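Long-range contacts in envelope glycoprotein (Thogoto virus, PDB 5XEA), which probably attaches the virus to a host-cell receptor and then drives fusion of the virion with the host membrane: residues C95-C106 against A127-I138; L41-A49 against E79-S90. All coordinates share one frame; numbering follows the deposited sequence.

Contact 1. Residues C95-C106 against A127-I138; sequences CHDCWGSDSYAC and ANWKFAYHMCNI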
loop_
_atom_site.group_PDB
_atom_site.type_symbol
_atom_site.label_atom_id
_atom_site.label_comp_id
_atom_site.label_asym_id
_atom_site.label_seq_id
_atom_site.Cartn_x
_atom_site.Cartn_y
_atom_site.Cartn_z
ATOM N N CYS B 95 6.482 -48.277 7.821
ATOM C CA CYS B 95 7.359 -49.350 8.276
ATOM C C CYS B 95 8.308 -48.752 9.286
ATOM O O CYS B 95 9.067 -47.834 8.955
ATOM C CB CYS B 95 8.156 -49.971 7.123
ATOM S SG CYS B 95 7.239 -51.082 6.073
ATOM N N HIS B 96 8.264 -49.259 10.506
ATOM C CA HIS B 96 9.201 -48.870 11.545
ATOM C C HIS B 96 10.202 -50.005 11.755
ATOM O O HIS B 96 9.842 -51.060 12.291
ATOM C CB HIS B 96 8.463 -48.555 12.839
ATOM C CG HIS B 96 9.330 -47.920 13.877
ATOM N ND1 HIS B 96 10.030 -48.652 14.809
ATOM C CD2 HIS B 96 9.608 -46.621 14.134
ATOM C CE1 HIS B 96 10.707 -47.832 15.595
ATOM N NE2 HIS B 96 10.465 -46.593 15.206
ATOM N N ASP B 97 11.454 -49.778 11.351
ATOM C CA ASP B 97 12.560 -50.692 11.640
ATOM C C ASP B 97 12.201 -52.124 11.226
ATOM O O ASP B 97 12.382 -53.078 11.977
ATOM C CB ASP B 97 12.961 -50.620 13.118
ATOM C CG ASP B 97 13.806 -49.375 13.458
ATOM O OD1 ASP B 97 13.924 -48.474 12.605
ATOM O OD2 ASP B 97 14.357 -49.284 14.588
ATOM N N CYS B 98 11.655 -52.259 10.019
ATOM C CA CYS B 98 11.299 -53.562 9.467
ATOM C C CYS B 98 12.552 -54.197 8.878
ATOM O O CYS B 98 13.048 -53.755 7.836
ATOM C CB CYS B 98 10.218 -53.421 8.404
ATOM S SG CYS B 98 8.639 -52.752 9.002
ATOM N N TRP B 99 13.063 -55.225 9.536
ATOM C CA TRP B 99 14.320 -55.843 9.144
ATOM C C TRP B 99 14.084 -57.255 8.633
ATOM O O TRP B 99 12.996 -57.825 8.777
ATOM C CB TRP B 99 15.321 -55.849 10.304
ATOM C CG TRP B 99 14.869 -56.560 11.530
ATOM C CD1 TRP B 99 14.202 -56.025 12.589
ATOM C CD2 TRP B 99 15.070 -57.950 11.841
ATOM N NE1 TRP B 99 13.972 -56.995 13.541
ATOM C CE2 TRP B 99 14.486 -58.185 13.100
ATOM C CE3 TRP B 99 15.676 -59.017 11.168
ATOM C CZ2 TRP B 99 14.502 -59.448 13.715
ATOM C CZ3 TRP B 99 15.689 -60.273 11.773
ATOM C CH2 TRP B 99 15.105 -60.476 13.035
ATOM N N GLY B 100 15.123 -57.801 8.001
ATOM C CA GLY B 100 15.023 -59.140 7.449
ATOM C C GLY B 100 13.991 -59.178 6.343
ATOM O O GLY B 100 13.870 -58.248 5.534
ATOM N N SER B 101 13.209 -60.260 6.311
ATOM C CA SER B 101 12.254 -60.424 5.222
ATOM C C SER B 101 11.223 -59.302 5.174
ATOM O O SER B 101 10.695 -59.018 4.095
ATOM C CB SER B 101 11.554 -61.775 5.337
ATOM O OG SER B 101 11.083 -61.954 6.654
ATOM N N ASP B 102 10.925 -58.654 6.309
ATOM C CA ASP B 102 9.997 -57.516 6.289
ATOM C C ASP B 102 10.559 -56.307 5.548
ATOM O O ASP B 102 9.785 -55.449 5.129
ATOM C CB ASP B 102 9.606 -57.108 7.713
ATOM C CG ASP B 102 8.842 -58.207 8.450
ATOM O OD1 ASP B 102 8.034 -58.903 7.808
ATOM O OD2 ASP B 102 9.058 -58.383 9.668
ATOM N N SER B 103 11.882 -56.211 5.364
ATOM C CA SER B 103 12.437 -55.105 4.586
ATOM C C SER B 103 11.985 -55.136 3.134
ATOM O O SER B 103 12.233 -54.173 2.403
ATOM C CB SER B 103 13.966 -55.114 4.657
ATOM O OG SER B 103 14.505 -56.267 4.032
ATOM N N TYR B 104 11.328 -56.219 2.712
ATOM C CA TYR B 104 10.752 -56.344 1.377
ATOM C C TYR B 104 9.824 -55.182 1.040
ATOM O O TYR B 104 9.685 -54.821 -0.134
ATOM C CB TYR B 104 9.998 -57.682 1.312
ATOM C CG TYR B 104 9.477 -58.146 -0.032
ATOM C CD1 TYR B 104 10.346 -58.535 -1.046
ATOM C CD2 TYR B 104 8.108 -58.271 -0.263
ATOM C CE1 TYR B 104 9.867 -58.999 -2.271
ATOM C CE2 TYR B 104 7.617 -58.734 -1.486
ATOM C CZ TYR B 104 8.504 -59.096 -2.484
ATOM O OH TYR B 104 8.029 -59.553 -3.694
ATOM N N ALA B 105 9.184 -54.583 2.047
ATOM C CA ALA B 105 8.218 -53.514 1.789
ATOM C C ALA B 105 8.855 -52.283 1.165
ATOM O O ALA B 105 8.153 -51.505 0.515
ATOM C CB ALA B 105 7.503 -53.118 3.082
ATOM N N CYS B 106 10.157 -52.077 1.365
ATOM C CA CYS B 106 10.885 -50.962 0.773
ATOM C C CYS B 106 11.187 -51.148 -0.704
ATOM O O CYS B 106 11.796 -50.258 -1.300
ATOM C CB CYS B 106 12.214 -50.757 1.499
ATOM S SG CYS B 106 12.137 -49.683 2.908
ATOM N N ALA B 127 17.303 -46.100 10.671
ATOM C CA ALA B 127 17.984 -47.064 11.527
ATOM C C ALA B 127 18.494 -48.260 10.721
ATOM O O ALA B 127 17.922 -48.638 9.690
ATOM C CB ALA B 127 17.046 -47.534 12.635
ATOM N N ASN B 128 19.589 -48.859 11.210
ATOM C CA ASN B 128 20.307 -49.943 10.543
ATOM C C ASN B 128 21.008 -50.780 11.606
ATOM O O ASN B 128 22.208 -51.023 11.496
ATOM C CB ASN B 128 21.333 -49.357 9.559
ATOM C CG ASN B 128 21.883 -50.377 8.557
ATOM O OD1 ASN B 128 21.288 -51.429 8.309
ATOM N ND2 ASN B 128 23.014 -50.031 7.939
ATOM N N TRP B 129 20.297 -51.173 12.668
ATOM C CA TRP B 129 20.965 -51.710 13.844
ATOM C C TRP B 129 21.022 -53.238 13.860
ATOM O O TRP B 129 21.564 -53.804 14.815
ATOM C CB TRP B 129 20.307 -51.204 15.136
ATOM C CG TRP B 129 18.812 -51.250 15.143
ATOM C CD1 TRP B 129 17.961 -50.194 14.945
ATOM C CD2 TRP B 129 17.983 -52.391 15.401
ATOM N NE1 TRP B 129 16.656 -50.615 15.046
ATOM C CE2 TRP B 129 16.641 -51.958 15.326
ATOM C CE3 TRP B 129 18.246 -53.743 15.670
ATOM C CZ2 TRP B 129 15.567 -52.821 15.507
ATOM C CZ3 TRP B 129 17.174 -54.601 15.856
ATOM C CH2 TRP B 129 15.850 -54.133 15.773
ATOM N N LYS B 130 20.476 -53.897 12.835
ATOM C CA LYS B 130 20.382 -55.353 12.781
ATOM C C LYS B 130 21.536 -55.871 11.928
ATOM O O LYS B 130 21.450 -55.905 10.699
ATOM C CB LYS B 130 19.030 -55.793 12.229
ATOM C CG LYS B 130 18.781 -57.297 12.381
ATOM C CD LYS B 130 18.503 -57.659 13.822
ATOM C CE LYS B 130 18.365 -59.177 13.992
ATOM N NZ LYS B 130 17.987 -59.523 15.393
ATOM N N PHE B 131 22.612 -56.275 12.595
ATOM C CA PHE B 131 23.802 -56.746 11.899
ATOM C C PHE B 131 23.483 -57.921 10.985
ATOM O O PHE B 131 22.765 -58.845 11.371
ATOM C CB PHE B 131 24.884 -57.157 12.894
ATOM C CG PHE B 131 26.117 -57.706 12.232
ATOM C CD1 PHE B 131 26.947 -56.874 11.501
ATOM C CD2 PHE B 131 26.441 -59.071 12.329
ATOM C CE1 PHE B 131 28.078 -57.369 10.885
ATOM C CE2 PHE B 131 27.573 -59.577 11.708
ATOM C CZ PHE B 131 28.400 -58.728 10.989
ATOM N N ALA B 132 24.030 -57.860 9.763
ATOM C CA ALA B 132 23.893 -58.866 8.713
ATOM C C ALA B 132 22.483 -58.962 8.189
ATOM O O ALA B 132 22.109 -59.988 7.598
ATOM C CB ALA B 132 24.374 -60.261 9.177
ATOM N N TYR B 133 21.681 -57.907 8.377
ATOM C CA TYR B 133 20.350 -57.847 7.800
ATOM C C TYR B 133 20.096 -56.468 7.211
ATOM O O TYR B 133 20.783 -55.485 7.515
ATOM C CB TYR B 133 19.256 -58.146 8.836
ATOM C CG TYR B 133 19.179 -59.586 9.293
ATOM C CD1 TYR B 133 18.284 -60.472 8.701
ATOM C CD2 TYR B 133 19.984 -60.050 10.328
ATOM C CE1 TYR B 133 18.209 -61.793 9.111
ATOM C CE2 TYR B 133 19.908 -61.359 10.759
ATOM C CZ TYR B 133 19.017 -62.227 10.139
ATOM O OH TYR B 133 18.933 -63.531 10.550
ATOM N N HIS B 134 19.067 -56.412 6.378
ATOM C CA HIS B 134 18.550 -55.170 5.831
ATOM C C HIS B 134 17.512 -54.576 6.773
ATOM O O HIS B 134 16.840 -55.296 7.525
ATOM C CB HIS B 134 17.913 -55.407 4.471
ATOM C CG HIS B 134 18.868 -55.915 3.446
ATOM N ND1 HIS B 134 19.437 -55.099 2.497
ATOM C CD2 HIS B 134 19.363 -57.155 3.226
ATOM C CE1 HIS B 134 20.241 -55.815 1.730
ATOM N NE2 HIS B 134 20.208 -57.065 2.148
ATOM N N MET B 135 17.373 -53.252 6.729
ATOM C CA MET B 135 16.364 -52.619 7.558
ATOM C C MET B 135 15.660 -51.536 6.752
ATOM O O MET B 135 16.295 -50.795 6.000
ATOM C CB MET B 135 16.973 -52.064 8.848
ATOM C CG MET B 135 15.904 -51.663 9.873
ATOM S SD MET B 135 16.564 -51.318 11.501
ATOM C CE MET B 135 16.763 -52.992 12.115
ATOM N N CYS B 136 14.339 -51.489 6.893
ATOM C CA CYS B 136 13.452 -50.679 6.075
ATOM C C CYS B 136 12.682 -49.725 6.981
ATOM O O CYS B 136 12.112 -50.139 7.996
ATOM C CB CYS B 136 12.487 -51.574 5.279
ATOM S SG CYS B 136 11.159 -50.740 4.360
ATOM N N ASN B 137 12.699 -48.445 6.636
ATOM C CA ASN B 137 11.829 -47.478 7.296
ATOM C C ASN B 137 11.070 -46.725 6.223
ATOM O O ASN B 137 11.679 -46.197 5.284
ATOM C CB ASN B 137 12.618 -46.509 8.187
ATOM C CG ASN B 137 12.822 -47.044 9.593
ATOM O OD1 ASN B 137 11.893 -47.052 10.403
ATOM N ND2 ASN B 137 14.042 -47.495 9.891
ATOM N N ILE B 138 9.742 -46.706 6.343
ATOM C CA ILE B 138 8.887 -45.914 5.474
ATOM C C ILE B 138 7.927 -45.096 6.328
ATOM O O ILE B 138 7.282 -45.636 7.236
ATOM C CB ILE B 138 8.079 -46.789 4.500
ATOM C CG1 ILE B 138 8.975 -47.759 3.736
ATOM C CG2 ILE B 138 7.240 -45.907 3.543
ATOM C CD1 ILE B 138 8.187 -48.611 2.778
#
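C95, C98 and W99 pair with I138, C136 and M135, the short strand 95-99 running antiparallel to the start of the long strand 133-156. C95 and I138 exchange two backbone bonds, C95 N to I138 O (2.8 Å) and I138 N back to C95 O, and C98 forms a second hydrogen-bonded pair with C136. Between them the register slips by one residue, a beta bulge at which the chain turns a corner through H96 and D97.

Side-chain polar bonds fill that irregularity. N137 uses both ends of its amide: OD1 accepts from D97 N, which lies above the carbonyl plane, while ND2 donates within its own amide plane to D97 OD1 (2.9 Å). The other carboxylate oxygen, D97 OD2, takes a nearly straight bond from W129 NE1 (2.7 Å, 170°); OD2 lies in the plane of the indole, while NE1 comes to it from above the carboxylate plane. R125 adds a salt bridge to OD2, which probably stabilises the charge.

Aromatic contacts gather round W99. Its chi1 of 59° sets CG between the backbone N and the carbonyl carbon, and K130 lies over one face of the indole, with CE 3.6 Å from the centroid of the W99 six-membered ring as a CH-pi contact; NZ follows as a cation-pi partner. The edge of W99 meets the face of Y133 in a T-shaped pair, planes 75° apart, and M135 CE lies over the centre of the W129 ring.

Covalent closure comes from the 3-10 segment 101-106, where C106 SG is bonded to C136 SG (2.0 Å), with S103 CB packed on C136 CB.

Strand 95-99 lies along one edge of strand 133-156, whose backbone hydrogen bonds to strand 40-56 include M135 with C54 and N137 with A52; W129 also packs on S62 of a second subunit.

Contact 2. Residues L41-A49 against E79-S90; sequences LLTAGYRTA and ELLLWGSSHQCS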
loop_
_atom_site.group_PDB
_atom_site.type_symbol
_atom_site.label_atom_id
_atom_site.label_comp_id
_atom_site.label_asym_id
_atom_site.label_seq_id
_atom_site.Cartn_x
_atom_site.Cartn_y
_atom_site.Cartn_z
ATOM N N LEU B 41 -11.805 -21.424 -6.547
ATOM C CA LEU B 41 -11.550 -22.409 -5.507
ATOM C C LEU B 41 -10.238 -23.105 -5.821
ATOM O O LEU B 41 -10.118 -23.783 -6.849
ATOM C CB LEU B 41 -12.673 -23.438 -5.393
ATOM C CG LEU B 41 -12.494 -24.283 -4.134
ATOM C CD1 LEU B 41 -12.859 -23.469 -2.900
ATOM C CD2 LEU B 41 -13.291 -25.577 -4.205
ATOM N N LEU B 42 -9.249 -22.909 -4.961
ATOM C CA LEU B 42 -7.965 -23.574 -5.111
ATOM C C LEU B 42 -7.954 -24.780 -4.188
ATOM O O LEU B 42 -8.055 -24.636 -2.964
ATOM C CB LEU B 42 -6.804 -22.634 -4.790
ATOM C CG LEU B 42 -5.463 -23.341 -4.559
ATOM C CD1 LEU B 42 -4.924 -23.950 -5.847
ATOM C CD2 LEU B 42 -4.460 -22.379 -3.948
ATOM N N THR B 43 -7.876 -25.961 -4.770
ATOM C CA THR B 43 -7.610 -27.179 -4.013
ATOM C C THR B 43 -6.163 -27.572 -4.265
ATOM O O THR B 43 -5.756 -27.748 -5.421
ATOM C CB THR B 43 -8.562 -28.308 -4.407
ATOM O OG1 THR B 43 -9.907 -27.894 -4.149
ATOM C CG2 THR B 43 -8.261 -29.556 -3.585
ATOM N N ALA B 44 -5.384 -27.674 -3.192
ATOM C CA ALA B 44 -3.975 -28.033 -3.300
ATOM C C ALA B 44 -3.666 -29.159 -2.328
ATOM O O ALA B 44 -4.012 -29.080 -1.146
ATOM C CB ALA B 44 -3.064 -26.834 -3.028
ATOM N N GLY B 45 -3.016 -30.196 -2.826
ATOM C CA GLY B 45 -2.667 -31.340 -2.001
ATOM C C GLY B 45 -1.247 -31.801 -2.247
ATOM O O GLY B 45 -0.712 -31.673 -3.349
ATOM N N TYR B 46 -0.637 -32.348 -1.189
ATOM C CA TYR B 46 0.722 -32.867 -1.260
ATOM C C TYR B 46 0.781 -34.231 -0.595
ATOM O O TYR B 46 -0.015 -34.540 0.295
ATOM C CB TYR B 46 1.754 -31.914 -0.607
ATOM C CG TYR B 46 1.622 -31.739 0.891
ATOM C CD1 TYR B 46 2.334 -32.547 1.779
ATOM C CD2 TYR B 46 0.795 -30.752 1.419
ATOM C CE1 TYR B 46 2.202 -32.386 3.145
ATOM C CE2 TYR B 46 0.657 -30.589 2.783
ATOM C CZ TYR B 46 1.364 -31.402 3.646
ATOM O OH TYR B 46 1.219 -31.218 5.008
ATOM N N ARG B 47 1.737 -35.039 -1.040
ATOM C CA ARG B 47 1.982 -36.351 -0.451
ATOM C C ARG B 47 3.399 -36.768 -0.797
ATOM O O ARG B 47 3.798 -36.705 -1.966
ATOM C CB ARG B 47 0.977 -37.383 -0.962
ATOM C CG ARG B 47 1.224 -38.824 -0.476
ATOM C CD ARG B 47 0.019 -39.670 -0.858
ATOM N NE ARG B 47 -0.147 -39.695 -2.304
ATOM C CZ ARG B 47 -1.220 -40.151 -2.939
ATOM N NH1 ARG B 47 -2.246 -40.641 -2.255
ATOM N NH2 ARG B 47 -1.250 -40.124 -4.267
ATOM N N THR B 48 4.142 -37.200 0.212
ATOM C CA THR B 48 5.522 -37.636 0.034
ATOM C C THR B 48 5.789 -38.796 0.980
ATOM O O THR B 48 5.217 -38.873 2.076
ATOM C CB THR B 48 6.487 -36.447 0.287
ATOM O OG1 THR B 48 6.344 -35.489 -0.770
ATOM C CG2 THR B 48 7.923 -36.879 0.370
ATOM N N ALA B 49 6.662 -39.707 0.550
ATOM C CA ALA B 49 7.135 -40.793 1.396
ATOM C C ALA B 49 8.613 -40.591 1.719
ATOM O O ALA B 49 9.382 -40.130 0.872
ATOM C CB ALA B 49 6.923 -42.155 0.714
ATOM N N GLU B 79 -7.890 -38.147 -7.255
ATOM C CA GLU B 79 -7.561 -38.139 -5.835
ATOM C C GLU B 79 -7.796 -36.760 -5.240
ATOM O O GLU B 79 -8.454 -36.620 -4.204
ATOM C CB GLU B 79 -6.103 -38.572 -5.619
ATOM C CG GLU B 79 -5.843 -40.069 -5.746
ATOM C CD GLU B 79 -4.414 -40.457 -5.363
ATOM O OE1 GLU B 79 -3.476 -40.192 -6.146
ATOM O OE2 GLU B 79 -4.238 -41.017 -4.265
ATOM N N LEU B 80 -7.261 -35.726 -5.889
ATOM C CA LEU B 80 -7.376 -34.368 -5.358
ATOM C C LEU B 80 -8.835 -33.985 -5.144
ATOM O O LEU B 80 -9.201 -33.442 -4.092
ATOM C CB LEU B 80 -6.687 -33.383 -6.305
ATOM C CG LEU B 80 -6.318 -32.032 -5.696
ATOM C CD1 LEU B 80 -5.769 -32.230 -4.304
ATOM C CD2 LEU B 80 -5.305 -31.328 -6.571
ATOM N N LEU B 81 -9.688 -34.291 -6.126
ATOM C CA LEU B 81 -11.119 -34.045 -5.987
ATOM C C LEU B 81 -11.679 -34.722 -4.741
ATOM O O LEU B 81 -12.422 -34.108 -3.966
ATOM C CB LEU B 81 -11.852 -34.512 -7.247
ATOM C CG LEU B 81 -11.842 -33.510 -8.407
ATOM C CD1 LEU B 81 -12.245 -34.166 -9.721
ATOM C CD2 LEU B 81 -12.749 -32.314 -8.110
ATOM N N LEU B 82 -11.311 -35.985 -4.509
ATOM C CA LEU B 82 -11.809 -36.676 -3.327
ATOM C C LEU B 82 -11.221 -36.077 -2.056
ATOM O O LEU B 82 -11.915 -35.960 -1.038
ATOM C CB LEU B 82 -11.502 -38.170 -3.424
ATOM C CG LEU B 82 -11.834 -39.027 -2.198
ATOM C CD1 LEU B 82 -13.284 -38.868 -1.769
ATOM C CD2 LEU B 82 -11.498 -40.504 -2.466
ATOM N N TRP B 83 -9.943 -35.680 -2.098
ATOM C CA TRP B 83 -9.335 -35.045 -0.933
ATOM C C TRP B 83 -10.055 -33.754 -0.582
ATOM O O TRP B 83 -10.360 -33.500 0.589
ATOM C CB TRP B 83 -7.853 -34.753 -1.188
ATOM C CG TRP B 83 -6.934 -35.954 -1.262
ATOM C CD1 TRP B 83 -7.288 -37.272 -1.409
ATOM C CD2 TRP B 83 -5.499 -35.925 -1.206
ATOM N NE1 TRP B 83 -6.155 -38.057 -1.448
ATOM C CE2 TRP B 83 -5.048 -37.257 -1.320
ATOM C CE3 TRP B 83 -4.554 -34.902 -1.068
ATOM C CZ2 TRP B 83 -3.693 -37.590 -1.307
ATOM C CZ3 TRP B 83 -3.203 -35.235 -1.053
ATOM C CH2 TRP B 83 -2.790 -36.572 -1.168
ATOM N N GLY B 84 -10.337 -32.926 -1.587
ATOM C CA GLY B 84 -10.984 -31.646 -1.324
ATOM C C GLY B 84 -12.358 -31.795 -0.692
ATOM O O GLY B 84 -12.686 -31.116 0.288
ATOM N N SER B 85 -13.175 -32.698 -1.235
ATOM C CA SER B 85 -14.516 -32.884 -0.684
ATOM C C SER B 85 -14.467 -33.528 0.697
ATOM O O SER B 85 -15.146 -33.070 1.623
ATOM C CB SER B 85 -15.373 -33.711 -1.642
ATOM O OG SER B 85 -14.632 -34.784 -2.187
ATOM N N SER B 86 -13.650 -34.570 0.872
ATOM C CA SER B 86 -13.572 -35.225 2.174
ATOM C C SER B 86 -12.795 -34.412 3.198
ATOM O O SER B 86 -12.972 -34.628 4.400
ATOM C CB SER B 86 -12.927 -36.605 2.036
ATOM O OG SER B 86 -11.629 -36.495 1.473
ATOM N N HIS B 87 -11.956 -33.477 2.746
ATOM C CA HIS B 87 -11.042 -32.739 3.620
ATOM C C HIS B 87 -10.112 -33.698 4.349
ATOM O O HIS B 87 -9.851 -33.554 5.546
ATOM C CB HIS B 87 -11.795 -31.845 4.609
ATOM C CG HIS B 87 -12.661 -30.816 3.946
ATOM N ND1 HIS B 87 -12.142 -29.716 3.295
ATOM C CD2 HIS B 87 -14.006 -30.723 3.827
ATOM C CE1 HIS B 87 -13.130 -28.992 2.804
ATOM N NE2 HIS B 87 -14.271 -29.579 3.114
ATOM N N GLN B 88 -9.617 -34.692 3.614
ATOM C CA GLN B 88 -8.666 -35.670 4.127
ATOM C C GLN B 88 -7.682 -36.034 3.025
ATOM O O GLN B 88 -7.960 -35.856 1.838
ATOM C CB GLN B 88 -9.360 -36.942 4.634
ATOM C CG GLN B 88 -10.100 -36.776 5.941
ATOM C CD GLN B 88 -10.460 -38.116 6.552
ATOM O OE1 GLN B 88 -9.756 -38.630 7.432
ATOM N NE2 GLN B 88 -11.552 -38.701 6.073
ATOM N N CYS B 89 -6.524 -36.552 3.429
ATOM C CA CYS B 89 -5.523 -37.022 2.487
ATOM C C CYS B 89 -5.248 -38.502 2.733
ATOM O O CYS B 89 -5.539 -39.046 3.803
ATOM C CB CYS B 89 -4.220 -36.200 2.594
ATOM S SG CYS B 89 -3.299 -36.244 4.204
ATOM N N SER B 90 -4.678 -39.155 1.732
ATOM C CA SER B 90 -4.326 -40.560 1.845
ATOM C C SER B 90 -2.811 -40.740 1.826
ATOM O O SER B 90 -2.063 -39.868 1.380
ATOM C CB SER B 90 -4.963 -41.382 0.719
ATOM O OG SER B 90 -4.465 -40.981 -0.539
#
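T43 begins the contact by sending its methyl to the helix. With CG2 anti to the backbone N, the methyl meets L80 CD1 at 3.7 Å, the two side chains lying alongside each other and pointing opposite ways, and G84 CA comes close to the same methyl.

At G45 the strand has only backbone to offer, and the helix meets it directly: L80 CD1 sits 3.7 Å from G45 N, and W83 CZ3 approaches G45 CA from the indole edge. Y46 points away from the helix at CB, and its ring meets F187, yet its carbonyl oxygen still lies 3.5 Å from W83 CZ3.

R47 supplies the charged end. Its chain runs out extended and then bends at chi3 (61°), which brings the guanidinium end-on to E79: NH1 bonds OE2 (2.9 Å) and NH2 bonds OE1 (2.9 Å), both on the syn side of the carboxylate. The bidentate grip fixes the rotation of the guanidinium, one face of which lies against the edge of the W83 indole, their planes 87° apart. S90 OG lies 2.8 Å from R47 NH1 at the guanidinium edge, and R47 NE is bonded to Y73 O.

The axes of the short segments, helix 79-86 and strand 41-49, cross at 108° and approach to 8.5 Å. Strand 41-49 is flanked in its sheet by strands 133-156 and 187-192; helix 77-86 covers it, with L80 also reaching L190 and W83 meeting W116, while C89 is joined to C142 by a disulfide.

Contact 2 is complete before contact 1 begins, so the two follow in series, with strands 89-91 and 95-99 consecutive in the chain. Their centres are 30 Å apart, although their nearest atoms come within about 5 Å without touching. What they share is one antiparallel sheet, in which strands 40-56 and 133-156 are neighbours: contact 2 packs a helix across the first, contact 1 adds a short strand to the second. Disulfides C89-C142 and C106-C136 tie the chain from 89 to 106 to strand 133-156 at both ends. Contact 1 lies farther out, about 54 Å from the chain's centre against 28 Å for contact 2 (centre to centre), so the long sheet links a distal end to a more central, helix-covered part.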